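Local coordinates for UL37 (Suid herpesvirus 1, PDB 4K70), which is an inner tegument protein thought to help control viral trafficking in the host cell, and is represented here by its N-terminal half, which binds calcium, at residues L460-A464 against A465-L469; L416-E420 against K421-H425. All coordinates share one frame; numbering follows the deposited sequence.

Contact 1 (L460-A464 against A465-L469); sequences LAHSA and AREAL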
# COMPACT_ATOMS: atom_id res chain seq x y z
N LEU A 460 -19.06 -30.97 -27.34
CA LEU A 460 -17.64 -31.07 -27.69
C LEU A 460 -16.79 -31.33 -26.45
O LEU A 460 -17.28 -31.25 -25.32
CB LEU A 460 -17.14 -29.81 -28.39
CG LEU A 460 -18.14 -28.82 -28.99
CD1 LEU A 460 -17.42 -27.62 -29.56
CD2 LEU A 460 -18.98 -29.49 -30.06
N ALA A 461 -15.51 -31.63 -26.67
CA ALA A 461 -14.56 -31.85 -25.59
C ALA A 461 -13.45 -30.80 -25.66
O ALA A 461 -12.55 -30.76 -24.81
CB ALA A 461 -13.98 -33.25 -25.65
N HIS A 462 -13.51 -29.96 -26.69
CA HIS A 462 -12.55 -28.87 -26.84
C HIS A 462 -13.13 -27.77 -27.72
O HIS A 462 -13.82 -28.03 -28.71
CB HIS A 462 -11.24 -29.36 -27.43
CG HIS A 462 -10.19 -28.30 -27.53
ND1 HIS A 462 -9.85 -27.49 -26.47
CD2 HIS A 462 -9.41 -27.91 -28.56
CE1 HIS A 462 -8.90 -26.65 -26.84
NE2 HIS A 462 -8.62 -26.89 -28.11
N SER A 463 -12.84 -26.53 -27.36
CA SER A 463 -13.36 -25.39 -28.09
C SER A 463 -12.27 -24.38 -28.37
O SER A 463 -11.24 -24.36 -27.71
CB SER A 463 -14.50 -24.74 -27.30
OG SER A 463 -14.09 -24.38 -25.99
N ALA A 464 -12.50 -23.55 -29.38
CA ALA A 464 -11.62 -22.42 -29.66
C ALA A 464 -11.73 -21.43 -28.50
O ALA A 464 -10.77 -20.74 -28.17
CB ALA A 464 -12.03 -21.75 -30.96
N ALA A 465 -12.91 -21.39 -27.88
CA ALA A 465 -13.15 -20.56 -26.71
C ALA A 465 -12.15 -20.90 -25.62
O ALA A 465 -11.52 -20.02 -25.04
CB ALA A 465 -14.57 -20.76 -26.22
N ARG A 466 -11.99 -22.19 -25.35
CA ARG A 466 -11.02 -22.67 -24.37
C ARG A 466 -9.61 -22.19 -24.68
O ARG A 466 -8.86 -21.79 -23.78
CB ARG A 466 -11.05 -24.19 -24.29
CG ARG A 466 -10.00 -24.77 -23.36
CD ARG A 466 -10.23 -26.25 -23.12
NE ARG A 466 -11.52 -26.51 -22.47
CZ ARG A 466 -11.67 -26.73 -21.17
NH1 ARG A 466 -10.62 -26.74 -20.36
NH2 ARG A 466 -12.88 -26.96 -20.68
N GLU A 467 -9.23 -22.22 -25.95
CA GLU A 467 -7.86 -21.89 -26.32
C GLU A 467 -7.61 -20.39 -26.25
O GLU A 467 -6.53 -19.95 -25.84
CB GLU A 467 -7.55 -22.42 -27.71
CG GLU A 467 -6.07 -22.60 -27.97
CD GLU A 467 -5.77 -22.94 -29.41
OE1 GLU A 467 -6.56 -23.69 -30.04
OE2 GLU A 467 -4.73 -22.47 -29.92
N ALA A 468 -8.61 -19.60 -26.66
CA ALA A 468 -8.50 -18.15 -26.60
C ALA A 468 -8.40 -17.66 -25.15
O ALA A 468 -7.49 -16.90 -24.81
CB ALA A 468 -9.68 -17.50 -27.29
N LEU A 469 -9.33 -18.10 -24.31
CA LEU A 469 -9.36 -17.69 -22.91
C LEU A 469 -8.11 -18.12 -22.14
O LEU A 469 -7.58 -17.34 -21.35
CB LEU A 469 -10.65 -18.19 -22.24
CG LEU A 469 -11.90 -17.46 -22.75
CD1 LEU A 469 -13.21 -18.15 -22.32
CD2 LEU A 469 -11.88 -16.00 -22.30
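The hydroxyl S463 OG is held by two groups, the backbone N of R466 and the carboxylate of E455 on helix 438-458, which also forms a salt bridge with R466 NE. One glutamate thus ties both the cap and the arginine to the preceding helix. R466 N is 3.1 Å from S463 OG, with an N-H...O angle of 154°. S463 is the N-cap of helix 464-481, and this is its capping bond. The first torsion of S463 (chi1 55°) sets OG between its own N and carbonyl carbon, facing the first turn. R466 CB packs against the same oxygen, 3.5 Å from S463 OG. The first backbone bonds follow. E467 N to S463 O is weak at 3.4 Å. A468 N to A464 O, the next along, is sound at 2.9 Å.

On the outer side, H462 lies across R466. R466 CD meets the ring at its edge, in plane, 3.6 Å from H462 ND1. The ring and guanidinium planes are 47° apart, and it is the aliphatic CD, not the guanidinium, that meets the ring. Farther out the R466 chain bends. S463 and R466 also touch V451 of helix 438-458, A465 N bonds to E64 of helix 63-78, and A464, A465 and A468 pack on helix 20-32.

Contact 2 (L416-E420 against K421-H425); sequences LGLPE and KGVEH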
# COMPACT_ATOMS: atom_id res chain seq x y z
N LEU A 416 29.17 -1.89 6.70
CA LEU A 416 28.08 -1.99 7.65
C LEU A 416 28.06 -3.35 8.37
O LEU A 416 27.26 -3.58 9.29
CB LEU A 416 26.75 -1.75 6.92
CG LEU A 416 26.46 -0.30 6.53
CD1 LEU A 416 25.16 -0.21 5.77
CD2 LEU A 416 26.41 0.58 7.78
N GLY A 417 28.96 -4.26 7.98
CA GLY A 417 29.06 -5.56 8.63
C GLY A 417 28.03 -6.57 8.15
O GLY A 417 27.75 -7.57 8.83
N LEU A 418 27.45 -6.32 6.98
CA LEU A 418 26.43 -7.19 6.39
C LEU A 418 27.04 -8.01 5.28
O LEU A 418 28.00 -7.58 4.64
CB LEU A 418 25.31 -6.35 5.78
CG LEU A 418 24.51 -5.46 6.73
CD1 LEU A 418 23.69 -4.50 5.92
CD2 LEU A 418 23.62 -6.32 7.63
N PRO A 419 26.48 -9.19 5.00
CA PRO A 419 26.96 -9.91 3.82
C PRO A 419 26.43 -9.28 2.53
O PRO A 419 25.60 -8.35 2.56
CB PRO A 419 26.39 -11.32 4.00
CG PRO A 419 25.19 -11.13 4.86
CD PRO A 419 25.49 -9.97 5.78
N GLU A 420 26.92 -9.77 1.40
CA GLU A 420 26.41 -9.41 0.09
C GLU A 420 24.87 -9.44 0.06
O GLU A 420 24.27 -10.43 0.48
CB GLU A 420 26.96 -10.40 -0.95
CG GLU A 420 26.60 -10.10 -2.38
CD GLU A 420 27.42 -8.96 -2.97
OE1 GLU A 420 28.31 -8.44 -2.26
OE2 GLU A 420 27.16 -8.59 -4.14
N LYS A 421 24.26 -8.36 -0.41
CA LYS A 421 22.80 -8.24 -0.51
C LYS A 421 22.11 -8.16 0.86
O LYS A 421 20.90 -8.36 0.97
CB LYS A 421 22.20 -9.42 -1.30
CG LYS A 421 22.77 -9.58 -2.70
CD LYS A 421 22.19 -8.54 -3.63
CE LYS A 421 23.28 -7.86 -4.45
NZ LYS A 421 22.87 -7.69 -5.88
N GLY A 422 22.89 -7.87 1.90
CA GLY A 422 22.37 -7.85 3.26
C GLY A 422 21.22 -6.89 3.53
O GLY A 422 20.34 -7.18 4.34
N VAL A 423 21.20 -5.74 2.87
CA VAL A 423 20.09 -4.80 3.05
C VAL A 423 18.81 -5.37 2.47
O VAL A 423 17.75 -5.35 3.13
CB VAL A 423 20.36 -3.44 2.37
CG1 VAL A 423 19.13 -2.53 2.50
CG2 VAL A 423 21.58 -2.80 2.99
N GLU A 424 18.89 -5.89 1.25
CA GLU A 424 17.72 -6.48 0.64
C GLU A 424 17.26 -7.71 1.42
O GLU A 424 16.06 -8.00 1.52
CB GLU A 424 18.00 -6.88 -0.81
CG GLU A 424 16.75 -7.45 -1.50
CD GLU A 424 16.94 -7.72 -2.99
OE1 GLU A 424 18.07 -7.56 -3.50
OE2 GLU A 424 15.95 -8.11 -3.64
N HIS A 425 18.21 -8.44 1.99
CA HIS A 425 17.87 -9.68 2.70
C HIS A 425 17.13 -9.37 3.98
O HIS A 425 16.28 -10.14 4.39
CB HIS A 425 19.13 -10.51 2.99
CG HIS A 425 19.67 -11.21 1.78
ND1 HIS A 425 20.77 -12.04 1.83
CD2 HIS A 425 19.27 -11.18 0.49
CE1 HIS A 425 21.01 -12.51 0.62
NE2 HIS A 425 20.12 -12.00 -0.22
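P419 to G422 form a type II beta turn that leads straight into helix 422-431. The turn is closed by G422 N to P419 O, at 2.8 Å. The bond is bent, with an N-H...O angle of 133°, and the donor lies above the carbonyl plane. K421 has positive phi (69°), as the third residue of a type II turn does. It is also the N-cap of the helix, and its carbonyl oxygen accepts from H425 N at 2.9 Å.

L418 reaches over the start of the helix. Its CB lies 4.2 Å from G422 CA, where G422, having no side chain, leaves room for L418 CB and P419 O. Its CD1 touches V423 CG2 at 4.0 Å, one methyl on another. The V423 torsion (chi1 176°) sets CG2 beside its own backbone N, on the side of L418. E420 and K421 run side by side in the same direction. Their charges do not meet, as E420 OE2 is 4.7 Å from K421 NZ. K421 NZ has a long, weak ion pair with E406. The H425 ring has K421 O over one face, offset toward the rim. The corner made by P419 and E420 is exposed. The inner side faces helix 366-385, with L418 on C373 and V423 on V376.

In the fold
Both contacts are local, partly buried helix starts. They are well separated, with centres about 50 Å apart, and share no helix. Contact 1 opens helix 464-481 and contact 2 helix 422-431. The centre of contact 1 is about 38 Å from the centre of the chain, that of contact 2 about 25 Å. Contact 1 has a side-chain cap and a charged link to the helix before it, with alanines against two more helices. Contact 2 starts its helix by a backbone turn, and its inward packing is apolar, against helix 366-385. Contact 1 lies away from the known metal sites. In contact 2, the V423 side chain is about 8 Å from that of R383, a calcium-site residue.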